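Local coordinates for reticulocyte binding protein (Streptococcus agalactiae COH1, PDB 3FAW), which is a cell-wall-anchored pullulanase of group B Streptococcus that probably hydrolyses the alpha-1,6 branch linkages of pullulan and related alpha-glucans, at residues Ala137-Asp142 and Asn197-Tyr202; Ser247-Gln252 and Asp364-Ile369; Val275-Ser280 and Tyr623-Arg628; Asn340-Gly345 and Ala669-Asp674. All blocks are in the same frame, centred on the assembly; numbering follows the deposited sequence.

Interaction 1 of 4, residues Ala137-Asp142 and Asn197-Tyr202; sequences AVLNQD and NYTGYY. With CA (calcium ion), chain B.
In the carbohydrate-binding module 48 region, Leu139, at the end of an edge strand, reaches the type II beta turn Tyr198-Tyr201, whose last residue precedes calcium ligand Tyr202. The two methyls of Leu139 divide the work: CD2 packs on Tyr198 CB at 3.9 Å, while CD1 lies 3.8 Å from Thr199 OG1, the side chains of Leu139 and Thr199 meeting nearly at right angles. Asn197 OD1 accepts from Thr199 N (3.0 Å), an Asx turn, and also from the Thr199 hydroxyl OG1 (2.7 Å), which holds the amide against the turn. With CG anti to the backbone N (chi1 -167°), Asn197 brings ND2 to 3.5 Å from Asp142 O, not a hydrogen bond. Farther along, Tyr202 OH binds the calcium at 2.6 Å together with four waters and the carbonyls of Lys165 and Lys363; Gly200 O lies over the centre of the Tyr202 ring. Val146 of strand 146-151 touches both Leu139 and Tyr198, and Tyr202 opens strand 202-209.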
loop_
_atom_site.group_PDB
_atom_site.type_symbol
_atom_site.label_atom_id
_atom_site.label_comp_id
_atom_site.label_asym_id
_atom_site.label_seq_id
_atom_site.Cartn_x
_atom_site.Cartn_y
_atom_site.Cartn_z
ATOM N N ALA A 137 7.806 24.607 -3.160
ATOM C CA ALA A 137 8.576 25.553 -3.967
ATOM C C ALA A 137 8.109 25.506 -5.418
ATOM O O ALA A 137 8.149 24.447 -6.053
ATOM C CB ALA A 137 10.062 25.223 -3.885
ATOM N N VAL A 138 7.678 26.659 -5.932
ATOM C CA VAL A 138 7.112 26.769 -7.280
ATOM C C VAL A 138 7.994 27.617 -8.207
ATOM O O VAL A 138 8.200 28.801 -7.955
ATOM C CB VAL A 138 5.693 27.390 -7.227
ATOM C CG1 VAL A 138 5.066 27.417 -8.610
ATOM C CG2 VAL A 138 4.804 26.620 -6.253
ATOM N N LEU A 139 8.502 27.005 -9.278
ATOM C CA LEU A 139 9.256 27.723 -10.318
ATOM C C LEU A 139 8.301 28.511 -11.202
ATOM O O LEU A 139 7.191 28.054 -11.474
ATOM C CB LEU A 139 10.010 26.751 -11.238
ATOM C CG LEU A 139 11.323 26.076 -10.840
ATOM C CD1 LEU A 139 11.596 24.917 -11.801
ATOM C CD2 LEU A 139 12.488 27.060 -10.847
ATOM N N ASN A 140 8.734 29.678 -11.672
ATOM C CA ASN A 140 8.000 30.374 -12.734
ATOM C C ASN A 140 8.346 29.760 -14.100
ATOM O O ASN A 140 9.168 28.837 -14.182
ATOM C CB ASN A 140 8.251 31.889 -12.695
ATOM C CG ASN A 140 9.689 32.266 -12.996
ATOM O OD1 ASN A 140 10.576 31.412 -13.067
ATOM N ND2 ASN A 140 9.929 33.559 -13.167
ATOM N N GLN A 141 7.725 30.265 -15.164
ATOM C CA GLN A 141 7.799 29.618 -16.481
ATOM C C GLN A 141 9.224 29.456 -17.007
ATOM O O GLN A 141 9.574 28.393 -17.520
ATOM C CB GLN A 141 6.952 30.371 -17.514
ATOM C CG GLN A 141 6.997 29.747 -18.914
ATOM C CD GLN A 141 5.940 30.299 -19.855
ATOM O OE1 GLN A 141 5.355 29.554 -20.646
ATOM N NE2 GLN A 141 5.691 31.602 -19.779
ATOM N N ASP A 142 10.034 30.506 -16.891
ATOM C CA ASP A 142 11.406 30.489 -17.426
ATOM C C ASP A 142 12.469 30.088 -16.389
ATOM O O ASP A 142 13.656 30.017 -16.709
ATOM C CB ASP A 142 11.756 31.837 -18.077
ATOM C CG ASP A 142 11.766 33.003 -17.091
ATOM O OD1 ASP A 142 11.554 32.798 -15.874
ATOM O OD2 ASP A 142 11.987 34.141 -17.552
ATOM N N ASN A 197 18.834 30.622 -13.669
ATOM C CA ASN A 197 17.799 29.598 -13.830
ATOM C C ASN A 197 17.927 28.577 -12.703
ATOM O O ASN A 197 18.929 27.860 -12.616
ATOM C CB ASN A 197 17.931 28.906 -15.196
ATOM C CG ASN A 197 16.713 28.057 -15.557
ATOM O OD1 ASN A 197 15.999 27.563 -14.689
ATOM N ND2 ASN A 197 16.483 27.880 -16.854
ATOM N N TYR A 198 16.907 28.518 -11.849
ATOM C CA TYR A 198 16.921 27.651 -10.668
ATOM C C TYR A 198 16.539 26.201 -10.964
ATOM O O TYR A 198 16.628 25.350 -10.075
ATOM C CB TYR A 198 15.992 28.208 -9.590
ATOM C CG TYR A 198 16.534 29.426 -8.880
ATOM C CD1 TYR A 198 17.390 29.292 -7.787
ATOM C CD2 TYR A 198 16.189 30.713 -9.295
ATOM C CE1 TYR A 198 17.894 30.404 -7.131
ATOM C CE2 TYR A 198 16.689 31.834 -8.643
ATOM C CZ TYR A 198 17.538 31.672 -7.559
ATOM O OH TYR A 198 18.038 32.773 -6.901
ATOM N N THR A 199 16.123 25.918 -12.198
ATOM C CA THR A 199 15.717 24.569 -12.591
ATOM C C THR A 199 16.858 23.575 -12.327
ATOM O O THR A 199 18.003 23.803 -12.729
ATOM C CB THR A 199 15.295 24.517 -14.083
ATOM O OG1 THR A 199 14.311 25.529 -14.343
ATOM C CG2 THR A 199 14.711 23.150 -14.448
ATOM N N GLY A 200 16.546 22.496 -11.616
ATOM C CA GLY A 200 17.532 21.451 -11.317
ATOM C C GLY A 200 18.374 21.669 -10.062
ATOM O O GLY A 200 19.027 20.741 -9.593
ATOM N N TYR A 201 18.378 22.885 -9.520
ATOM C CA TYR A 201 19.111 23.160 -8.274
ATOM C C TYR A 201 18.422 22.491 -7.085
ATOM O O TYR A 201 17.216 22.216 -7.125
ATOM C CB TYR A 201 19.258 24.668 -8.028
ATOM C CG TYR A 201 20.385 25.323 -8.807
ATOM C CD1 TYR A 201 20.214 25.704 -10.138
ATOM C CD2 TYR A 201 21.624 25.562 -8.211
ATOM C CE1 TYR A 201 21.251 26.307 -10.855
ATOM C CE2 TYR A 201 22.660 26.164 -8.917
ATOM C CZ TYR A 201 22.467 26.534 -10.237
ATOM O OH TYR A 201 23.493 27.136 -10.936
ATOM N N TYR A 202 19.194 22.236 -6.032
ATOM C CA TYR A 202 18.692 21.516 -4.865
ATOM C C TYR A 202 18.684 22.408 -3.623
ATOM O O TYR A 202 19.422 23.387 -3.558
ATOM C CB TYR A 202 19.535 20.268 -4.610
ATOM C CG TYR A 202 19.703 19.380 -5.820
ATOM C CD1 TYR A 202 20.941 19.255 -6.455
ATOM C CD2 TYR A 202 18.628 18.669 -6.338
ATOM C CE1 TYR A 202 21.098 18.427 -7.566
ATOM C CE2 TYR A 202 18.775 17.851 -7.455
ATOM C CZ TYR A 202 20.007 17.731 -8.061
ATOM O OH TYR A 202 20.149 16.909 -9.156
HETATM CA CA CA B . 21.763 17.184 -11.161
HETATM O O HOH W 1 19.961 18.939 -11.248
HETATM O O HOH W 2 23.764 16.493 -12.386
HETATM O O HOH W 3 23.156 16.245 -9.456
HETATM O O HOH W 4 21.370 18.002 -13.457
#

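Interaction 2 of 4, residues Ser247-Gln252 and Asp364-Ile369; sequences SQLGPQ and DPSARI
Leu249, in the loop that leads from strand 241-242 to the first barrel strand 269-273, packs where the chain enters helix 367-381 of the alpha-amylase-type TIM barrel. No hydrogen bond crosses between the segments; the contact is van der Waals packing carried by this one leucine. Its CD1 enters between Ser366 and Ile369, residues three apart in sequence, 3.9 Å from Ile369 CB. The fit is tight on the serine side, where Leu249 CD1 and Ser366 CB are 3.5 Å apart, and CD2 of the leucine also rests against this CB. Ile369 CG2, anti to its own backbone nitrogen, lies alongside Leu249 CB and CD1.

The hydrogen bonds shape each segment separately. Gln252 folds back over its own loop, and its NE2 donates to Gly250 O (3.1 Å) and to Ser247 O, both acceptors close to the amide plane. In the turn leading into the helix, Asp364 OD1 accepts from Ser366 N at 3.1 Å, a capping bond met from above the carboxylate plane. Lys373, farther along the helix, donates to Leu249 O, and Pro251 packs against the same helix.

The closest approach of the two segments is Leu249 CD1 to Ser366 O, 3.3 Å.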
loop_
_atom_site.group_PDB
_atom_site.type_symbol
_atom_site.label_atom_id
_atom_site.label_comp_id
_atom_site.label_asym_id
_atom_site.label_seq_id
_atom_site.Cartn_x
_atom_site.Cartn_y
_atom_site.Cartn_z
ATOM N N SER A 247 4.436 20.208 -14.510
ATOM C CA SER A 247 3.496 20.435 -15.618
ATOM C C SER A 247 4.177 20.550 -16.985
ATOM O O SER A 247 3.562 20.261 -18.014
ATOM C CB SER A 247 2.656 21.691 -15.350
ATOM O OG SER A 247 3.473 22.843 -15.229
ATOM N N GLN A 248 5.446 20.957 -16.987
ATOM C CA GLN A 248 6.207 21.106 -18.220
ATOM C C GLN A 248 6.806 19.778 -18.714
ATOM O O GLN A 248 7.285 19.706 -19.842
ATOM C CB GLN A 248 7.312 22.157 -18.033
ATOM C CG GLN A 248 6.783 23.578 -17.800
ATOM C CD GLN A 248 7.886 24.620 -17.689
ATOM O OE1 GLN A 248 9.025 24.304 -17.347
ATOM N NE2 GLN A 248 7.548 25.873 -17.978
ATOM N N LEU A 249 6.761 18.734 -17.885
ATOM C CA LEU A 249 7.448 17.466 -18.179
ATOM C C LEU A 249 6.493 16.342 -18.593
ATOM O O LEU A 249 5.333 16.310 -18.186
ATOM C CB LEU A 249 8.258 17.012 -16.960
ATOM C CG LEU A 249 9.198 18.050 -16.344
ATOM C CD1 LEU A 249 9.744 17.559 -14.996
ATOM C CD2 LEU A 249 10.334 18.394 -17.305
ATOM N N GLY A 250 7.002 15.415 -19.397
ATOM C CA GLY A 250 6.225 14.262 -19.855
ATOM C C GLY A 250 5.223 14.625 -20.939
ATOM O O GLY A 250 5.130 15.794 -21.330
ATOM N N PRO A 251 4.463 13.627 -21.431
ATOM C CA PRO A 251 3.435 13.873 -22.450
ATOM C C PRO A 251 2.413 14.900 -21.969
ATOM O O PRO A 251 1.834 14.737 -20.895
ATOM C CB PRO A 251 2.766 12.502 -22.643
ATOM C CG PRO A 251 3.672 11.507 -22.030
ATOM C CD PRO A 251 4.532 12.209 -21.032
ATOM N N GLN A 252 2.200 15.944 -22.764
ATOM C CA GLN A 252 1.329 17.053 -22.380
ATOM C C GLN A 252 -0.165 16.747 -22.545
ATOM O O GLN A 252 -1.009 17.490 -22.041
ATOM C CB GLN A 252 1.706 18.313 -23.167
ATOM C CG GLN A 252 3.094 18.849 -22.826
ATOM C CD GLN A 252 3.195 19.299 -21.381
ATOM O OE1 GLN A 252 2.556 20.270 -20.979
ATOM N NE2 GLN A 252 3.991 18.586 -20.589
ATOM N N ASP A 364 19.268 13.923 -12.823
ATOM C CA ASP A 364 18.368 14.934 -13.385
ATOM C C ASP A 364 16.991 14.794 -12.708
ATOM O O ASP A 364 16.265 13.845 -12.992
ATOM C CB ASP A 364 18.256 14.728 -14.904
ATOM C CG ASP A 364 17.311 15.722 -15.588
ATOM O OD1 ASP A 364 16.637 16.521 -14.899
ATOM O OD2 ASP A 364 17.247 15.691 -16.837
ATOM N N PRO A 365 16.619 15.745 -11.822
ATOM C CA PRO A 365 15.376 15.589 -11.055
ATOM C C PRO A 365 14.085 15.697 -11.880
ATOM O O PRO A 365 13.027 15.271 -11.422
ATOM C CB PRO A 365 15.459 16.714 -10.015
ATOM C CG PRO A 365 16.341 17.733 -10.614
ATOM C CD PRO A 365 17.316 17.000 -11.488
ATOM N N SER A 366 14.173 16.257 -13.082
ATOM C CA SER A 366 13.016 16.362 -13.966
ATOM C C SER A 366 12.706 15.042 -14.680
ATOM O O SER A 366 11.556 14.778 -15.031
ATOM C CB SER A 366 13.241 17.478 -14.996
ATOM O OG SER A 366 13.250 18.749 -14.363
ATOM N N ALA A 367 13.730 14.214 -14.876
ATOM C CA ALA A 367 13.606 12.998 -15.684
ATOM C C ALA A 367 12.548 12.026 -15.153
ATOM O O ALA A 367 11.671 11.604 -15.900
ATOM C CB ALA A 367 14.955 12.304 -15.797
ATOM N N ARG A 368 12.623 11.690 -13.867
ATOM C CA ARG A 368 11.717 10.697 -13.262
ATOM C C ARG A 368 10.235 11.059 -13.358
ATOM O O ARG A 368 9.389 10.171 -13.474
ATOM C CB ARG A 368 12.096 10.429 -11.803
ATOM C CG ARG A 368 11.996 11.659 -10.895
ATOM C CD ARG A 368 13.323 11.974 -10.276
ATOM N NE ARG A 368 13.412 11.664 -8.869
ATOM C CZ ARG A 368 14.552 11.528 -8.199
ATOM N NH1 ARG A 368 15.734 11.626 -8.802
ATOM N NH2 ARG A 368 14.506 11.268 -6.912
ATOM N N ILE A 369 9.931 12.352 -13.299
ATOM C CA ILE A 369 8.569 12.844 -13.481
ATOM C C ILE A 369 8.120 12.569 -14.918
ATOM O O ILE A 369 7.013 12.065 -15.150
ATOM C CB ILE A 369 8.474 14.360 -13.159
ATOM C CG1 ILE A 369 8.718 14.594 -11.665
ATOM C CG2 ILE A 369 7.110 14.929 -13.582
ATOM C CD1 ILE A 369 8.817 16.061 -11.267
#

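Interaction 3 of 4, residues Val275-Ser280 and Tyr623-Arg628; sequences VRDFTS and YGRTKR
Asp277 and Arg625 form a buried salt bridge, with Arg625 NH2 donating to Asp277 OD2 at 3.1 Å and an N-H...O angle of 162°. The oxygen lies at the edge of the guanidinium, in its plane, while NH2 meets OD2 from above the carboxylate plane, and the two planes stand 81° apart. Only NH2 bonds directly to the carboxylate, unlike the flat, two-pronged pairing of arginine with a carboxylate.

Water adds a second link: water 5 donates to Asp277 OD2 (2.9 Å) and accepts from Arg625 NH1 (3.2 Å), also in the guanidinium plane. The two segments follow the first and last strands of the TIM barrel, 269-273 and 614-618, which are neighbours in the closed sheet, and the bridge joins the loops beyond them. Arg625 spans the gap fully extended, CG anti to the backbone N (chi1 180°).

Further hydrogen bonds fix both ends. Asp277 OD1 pairs with Tyr342 OH, and Arg625 NH1 donates to Ser619 O, so carboxylate and guanidinium each have partners beyond the bridge. Within its own segment Arg625 N sits over one face of the Tyr623 ring, 3.7 Å above the plane and offset toward the rim.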
loop_
_atom_site.group_PDB
_atom_site.type_symbol
_atom_site.label_atom_id
_atom_site.label_comp_id
_atom_site.label_asym_id
_atom_site.label_seq_id
_atom_site.Cartn_x
_atom_site.Cartn_y
_atom_site.Cartn_z
ATOM N N VAL A 275 8.480 -2.391 -9.886
ATOM C CA VAL A 275 9.101 -1.884 -11.125
ATOM C C VAL A 275 10.449 -2.539 -11.441
ATOM O O VAL A 275 10.777 -2.770 -12.610
ATOM C CB VAL A 275 9.272 -0.346 -11.082
ATOM C CG1 VAL A 275 10.036 0.155 -12.306
ATOM C CG2 VAL A 275 7.912 0.333 -10.992
ATOM N N ARG A 276 11.224 -2.823 -10.398
ATOM C CA ARG A 276 12.471 -3.577 -10.531
ATOM C C ARG A 276 12.200 -5.022 -10.967
ATOM O O ARG A 276 12.723 -5.477 -11.990
ATOM C CB ARG A 276 13.236 -3.572 -9.203
ATOM C CG ARG A 276 14.569 -4.319 -9.216
ATOM C CD ARG A 276 15.591 -3.602 -10.068
ATOM N NE ARG A 276 16.918 -4.207 -9.961
ATOM C CZ ARG A 276 18.033 -3.696 -10.478
ATOM N NH1 ARG A 276 18.015 -2.548 -11.149
ATOM N NH2 ARG A 276 19.180 -4.336 -10.317
ATOM N N ASP A 277 11.380 -5.726 -10.183
ATOM C CA ASP A 277 11.075 -7.147 -10.418
ATOM C C ASP A 277 10.708 -7.448 -11.864
ATOM O O ASP A 277 11.162 -8.439 -12.440
ATOM C CB ASP A 277 9.887 -7.605 -9.553
ATOM C CG ASP A 277 10.183 -7.584 -8.062
ATOM O OD1 ASP A 277 11.322 -7.258 -7.659
ATOM O OD2 ASP A 277 9.249 -7.892 -7.290
ATOM N N PHE A 278 9.864 -6.595 -12.433
ATOM C CA PHE A 278 9.187 -6.887 -13.690
ATOM C C PHE A 278 10.120 -6.921 -14.904
ATOM O O PHE A 278 9.738 -7.455 -15.944
ATOM C CB PHE A 278 8.057 -5.873 -13.921
ATOM C CG PHE A 278 7.029 -6.307 -14.943
ATOM C CD1 PHE A 278 6.407 -7.546 -14.851
ATOM C CD2 PHE A 278 6.657 -5.453 -15.977
ATOM C CE1 PHE A 278 5.452 -7.937 -15.779
ATOM C CE2 PHE A 278 5.702 -5.836 -16.907
ATOM C CZ PHE A 278 5.094 -7.082 -16.804
ATOM N N THR A 279 11.322 -6.352 -14.779
ATOM C CA THR A 279 12.293 -6.337 -15.884
ATOM C C THR A 279 13.754 -6.562 -15.466
ATOM O O THR A 279 14.663 -6.178 -16.199
ATOM C CB THR A 279 12.203 -5.002 -16.683
ATOM O OG1 THR A 279 12.520 -3.898 -15.824
ATOM C CG2 THR A 279 10.799 -4.811 -17.273
ATOM N N SER A 280 13.984 -7.194 -14.313
ATOM C CA SER A 280 15.350 -7.455 -13.831
ATOM C C SER A 280 15.903 -8.824 -14.247
ATOM O O SER A 280 17.049 -9.145 -13.936
ATOM C CB SER A 280 15.422 -7.327 -12.309
ATOM O OG SER A 280 14.629 -8.310 -11.667
ATOM N N TYR A 623 1.698 -17.481 -13.596
ATOM C CA TYR A 623 2.570 -18.558 -14.092
ATOM C C TYR A 623 3.127 -19.492 -13.011
ATOM O O TYR A 623 3.669 -20.543 -13.339
ATOM C CB TYR A 623 3.712 -17.996 -14.976
ATOM C CG TYR A 623 4.879 -17.357 -14.242
ATOM C CD1 TYR A 623 5.909 -18.131 -13.712
ATOM C CD2 TYR A 623 4.968 -15.975 -14.104
ATOM C CE1 TYR A 623 6.978 -17.551 -13.049
ATOM C CE2 TYR A 623 6.041 -15.384 -13.440
ATOM C CZ TYR A 623 7.037 -16.173 -12.914
ATOM O OH TYR A 623 8.093 -15.580 -12.253
ATOM N N GLY A 624 2.995 -19.126 -11.738
ATOM C CA GLY A 624 3.527 -19.948 -10.641
ATOM C C GLY A 624 4.898 -19.494 -10.163
ATOM O O GLY A 624 5.803 -20.308 -9.951
ATOM N N ARG A 625 5.026 -18.186 -9.970
ATOM C CA ARG A 625 6.252 -17.548 -9.504
ATOM C C ARG A 625 6.765 -18.152 -8.192
ATOM O O ARG A 625 5.982 -18.467 -7.289
ATOM C CB ARG A 625 5.988 -16.047 -9.331
ATOM C CG ARG A 625 7.156 -15.210 -8.848
ATOM C CD ARG A 625 6.752 -13.743 -8.829
ATOM N NE ARG A 625 7.730 -12.909 -8.146
ATOM C CZ ARG A 625 7.704 -11.579 -8.115
ATOM N NH1 ARG A 625 6.740 -10.902 -8.723
ATOM N NH2 ARG A 625 8.656 -10.921 -7.464
ATOM N N THR A 626 8.085 -18.295 -8.099
ATOM C CA THR A 626 8.728 -18.889 -6.926
ATOM C C THR A 626 9.832 -17.990 -6.373
ATOM O O THR A 626 10.456 -17.218 -7.116
ATOM C CB THR A 626 9.339 -20.278 -7.255
ATOM O OG1 THR A 626 9.806 -20.898 -6.049
ATOM C CG2 THR A 626 10.495 -20.141 -8.234
ATOM N N LYS A 627 10.068 -18.115 -5.068
ATOM C CA LYS A 627 11.148 -17.404 -4.381
ATOM C C LYS A 627 12.054 -18.389 -3.635
ATOM O O LYS A 627 12.425 -18.157 -2.480
ATOM C CB LYS A 627 10.572 -16.358 -3.418
ATOM C CG LYS A 627 9.783 -15.259 -4.114
ATOM C CD LYS A 627 9.258 -14.205 -3.145
ATOM C CE LYS A 627 8.484 -13.125 -3.897
ATOM N NZ LYS A 627 7.784 -12.153 -3.009
ATOM N N ARG A 628 12.414 -19.479 -4.312
ATOM C CA ARG A 628 13.271 -20.515 -3.738
ATOM C C ARG A 628 14.705 -20.000 -3.609
ATOM O O ARG A 628 15.218 -19.349 -4.518
ATOM C CB ARG A 628 13.252 -21.786 -4.601
ATOM C CG ARG A 628 13.773 -23.037 -3.873
ATOM C CD ARG A 628 14.349 -24.079 -4.823
ATOM N NE ARG A 628 13.329 -24.842 -5.546
ATOM C CZ ARG A 628 13.161 -26.166 -5.500
ATOM N NH1 ARG A 628 13.936 -26.946 -4.754
ATOM N NH2 ARG A 628 12.193 -26.723 -6.218
HETATM O O HOH W 5 6.659 -7.753 -8.496
#

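Interaction 4 of 4, residues Asn340-Gly345 and Ala669-Asp674; sequences NNYNWG and AINHFD. With CA (calcium ion), chain D.
One face of the Tyr342 ring carries the side-chain amide of Asn671, and Trp344 NE1 lies at the ring's edge, in plane. Tyr342 belongs to a loop between barrel strand 312-315 and helix 367-381 of the TIM barrel, Asn671 to the end of helix 668-671. The amide lies almost flat on the ring, their planes 17° apart. Asn671 ND2 sits 3.1 Å above the ring plane, offset toward the rim, and is nearest CE2 at 3.2 Å; Asn671 CB makes an off-centre CH-pi contact 4.3 Å from the centroid. Tyr342 reaches the helix with CG anti to the backbone N (chi1 -174°). Asn671 OD1 also pairs with Ser663 OG.

The backbone of the same loop binds calcium through Asn340 O and Tyr342 O, with four waters and Asp665 completing the site. Water 7 ties the buried polar atoms together: it donates to Tyr342 OH, whose main partner is Asp277 OD1, and to Asn671 OD1 (2.8 Å), and accepts from Trp344 NE1 at 3.2 Å.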
loop_
_atom_site.group_PDB
_atom_site.type_symbol
_atom_site.label_atom_id
_atom_site.label_comp_id
_atom_site.label_asym_id
_atom_site.label_seq_id
_atom_site.Cartn_x
_atom_site.Cartn_y
_atom_site.Cartn_z
ATOM N N ASN A 340 20.718 -6.391 0.465
ATOM C CA ASN A 340 20.710 -6.048 -0.951
ATOM C C ASN A 340 20.241 -4.616 -1.155
ATOM O O ASN A 340 19.420 -4.112 -0.390
ATOM C CB ASN A 340 19.809 -7.013 -1.714
ATOM C CG ASN A 340 20.385 -8.414 -1.771
ATOM O OD1 ASN A 340 21.209 -8.716 -2.627
ATOM N ND2 ASN A 340 19.954 -9.274 -0.854
ATOM N N ASN A 341 20.761 -3.966 -2.192
ATOM C CA ASN A 341 20.326 -2.616 -2.558
ATOM C C ASN A 341 18.835 -2.595 -2.908
ATOM O O ASN A 341 18.180 -1.551 -2.831
ATOM C CB ASN A 341 21.151 -2.084 -3.737
ATOM C CG ASN A 341 20.961 -0.593 -3.968
ATOM O OD1 ASN A 341 20.916 0.167 -2.890
ATOM N ND2 ASN A 341 20.870 -0.130 -5.105
ATOM N N TYR A 342 18.321 -3.758 -3.306
ATOM C CA TYR A 342 16.891 -3.967 -3.508
ATOM C C TYR A 342 16.049 -3.478 -2.329
ATOM O O TYR A 342 16.438 -3.629 -1.174
ATOM C CB TYR A 342 16.610 -5.457 -3.720
ATOM C CG TYR A 342 15.175 -5.733 -4.070
ATOM C CD1 TYR A 342 14.747 -5.683 -5.386
ATOM C CD2 TYR A 342 14.236 -6.016 -3.082
ATOM C CE1 TYR A 342 13.436 -5.924 -5.715
ATOM C CE2 TYR A 342 12.914 -6.256 -3.403
ATOM C CZ TYR A 342 12.521 -6.209 -4.723
ATOM O OH TYR A 342 11.211 -6.443 -5.062
ATOM N N ASN A 343 14.884 -2.913 -2.634
ATOM C CA ASN A 343 13.948 -2.452 -1.609
ATOM C C ASN A 343 12.550 -2.395 -2.208
ATOM O O ASN A 343 12.378 -1.835 -3.288
ATOM C CB ASN A 343 14.375 -1.064 -1.114
ATOM C CG ASN A 343 13.716 -0.660 0.199
ATOM O OD1 ASN A 343 12.641 -1.144 0.561
ATOM N ND2 ASN A 343 14.367 0.247 0.919
ATOM N N TRP A 344 11.564 -2.982 -1.523
ATOM C CA TRP A 344 10.162 -2.873 -1.952
ATOM C C TRP A 344 9.727 -1.413 -1.978
ATOM O O TRP A 344 9.012 -0.994 -2.886
ATOM C CB TRP A 344 9.204 -3.651 -1.036
ATOM C CG TRP A 344 9.112 -5.125 -1.285
ATOM C CD1 TRP A 344 9.438 -5.796 -2.431
ATOM C CD2 TRP A 344 8.612 -6.114 -0.372
ATOM N NE1 TRP A 344 9.202 -7.139 -2.276
ATOM C CE2 TRP A 344 8.696 -7.363 -1.023
ATOM C CE3 TRP A 344 8.120 -6.066 0.940
ATOM C CZ2 TRP A 344 8.299 -8.554 -0.412
ATOM C CZ3 TRP A 344 7.729 -7.254 1.550
ATOM C CH2 TRP A 344 7.823 -8.481 0.872
ATOM N N GLY A 345 10.146 -0.662 -0.960
ATOM C CA GLY A 345 9.873 0.771 -0.872
ATOM C C GLY A 345 9.034 1.220 0.313
ATOM O O GLY A 345 8.538 2.349 0.319
ATOM N N ALA A 669 17.987 -12.098 -7.949
ATOM C CA ALA A 669 17.883 -13.547 -8.187
ATOM C C ALA A 669 16.594 -14.120 -7.583
ATOM O O ALA A 669 15.920 -14.946 -8.203
ATOM C CB ALA A 669 19.096 -14.260 -7.612
ATOM N N ILE A 670 16.262 -13.672 -6.373
ATOM C CA ILE A 670 15.026 -14.063 -5.701
ATOM C C ILE A 670 13.807 -13.354 -6.291
ATOM O O ILE A 670 12.780 -13.985 -6.536
ATOM C CB ILE A 670 15.087 -13.744 -4.183
ATOM C CG1 ILE A 670 16.025 -14.717 -3.464
ATOM C CG2 ILE A 670 13.689 -13.795 -3.560
ATOM C CD1 ILE A 670 15.467 -16.127 -3.333
ATOM N N ASN A 671 13.936 -12.048 -6.524
ATOM C CA ASN A 671 12.782 -11.173 -6.767
ATOM C C ASN A 671 12.353 -10.972 -8.225
ATOM O O ASN A 671 11.284 -10.409 -8.470
ATOM C CB ASN A 671 13.030 -9.798 -6.125
ATOM C CG ASN A 671 12.710 -9.775 -4.643
ATOM O OD1 ASN A 671 11.530 -10.261 -4.287
ATOM N ND2 ASN A 671 13.514 -9.322 -3.829
ATOM N N HIS A 672 13.157 -11.421 -9.186
ATOM C CA HIS A 672 12.863 -11.143 -10.596
ATOM C C HIS A 672 11.646 -11.914 -11.118
ATOM O O HIS A 672 11.378 -13.043 -10.702
ATOM C CB HIS A 672 14.092 -11.392 -11.495
ATOM C CG HIS A 672 14.417 -12.838 -11.718
ATOM N ND1 HIS A 672 13.971 -13.539 -12.817
ATOM C CD2 HIS A 672 15.162 -13.709 -10.995
ATOM C CE1 HIS A 672 14.414 -14.783 -12.755
ATOM N NE2 HIS A 672 15.140 -14.912 -11.659
ATOM N N PHE A 673 10.910 -11.275 -12.023
ATOM C CA PHE A 673 9.864 -11.938 -12.782
ATOM C C PHE A 673 10.572 -12.860 -13.781
ATOM O O PHE A 673 11.450 -12.418 -14.521
ATOM C CB PHE A 673 9.001 -10.888 -13.499
ATOM C CG PHE A 673 7.784 -11.444 -14.195
ATOM C CD1 PHE A 673 6.574 -11.559 -13.526
ATOM C CD2 PHE A 673 7.841 -11.813 -15.533
ATOM C CE1 PHE A 673 5.443 -12.052 -14.175
ATOM C CE2 PHE A 673 6.716 -12.308 -16.191
ATOM C CZ PHE A 673 5.520 -12.432 -15.512
ATOM N N ASP A 674 10.205 -14.141 -13.764
ATOM C CA ASP A 674 10.793 -15.156 -14.644
ATOM C C ASP A 674 10.066 -15.158 -15.986
ATOM O O ASP A 674 8.992 -15.747 -16.113
ATOM C CB ASP A 674 10.692 -16.529 -13.973
ATOM C CG ASP A 674 11.457 -17.621 -14.715
ATOM O OD1 ASP A 674 11.731 -17.490 -15.933
ATOM O OD2 ASP A 674 11.773 -18.632 -14.059
HETATM CA CA CA D . 17.498 -3.324 0.865
HETATM O O HOH W 6 17.900 -1.127 -0.183
HETATM O O HOH W 7 9.142 -8.958 -4.852
HETATM O O HOH W 8 19.894 -2.952 2.060
HETATM O O HOH W 9 17.053 -1.671 2.766
HETATM O O HOH W 10 15.197 -3.838 1.385
#

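Overall arrangement
Interactions 1 and 2 are partly buried and lie farther from the centre of the chain than interactions 3 and 4; their centres are 13 Å apart. They adjoin where Pro365 packs on Gly200 and Tyr202 and where Gln248 NE2 probably donates to Gln141 O; there the region of the carbohydrate-binding module family adjoins the loop before the barrel and the approach to helix 367-381. Leucine methyls do the joining in both. Interactions 3 and 4 are buried, with centres 8 Å apart: Asp277 and Tyr342 tie the two contacts together, as do Asp277 O and Phe673 N. Here charge, an amide lying over a ring face and ordered water replace aliphatic packing. Calcium is bound within interactions 1 and 4, in one through a phenol oxygen and in the other through backbone carbonyls.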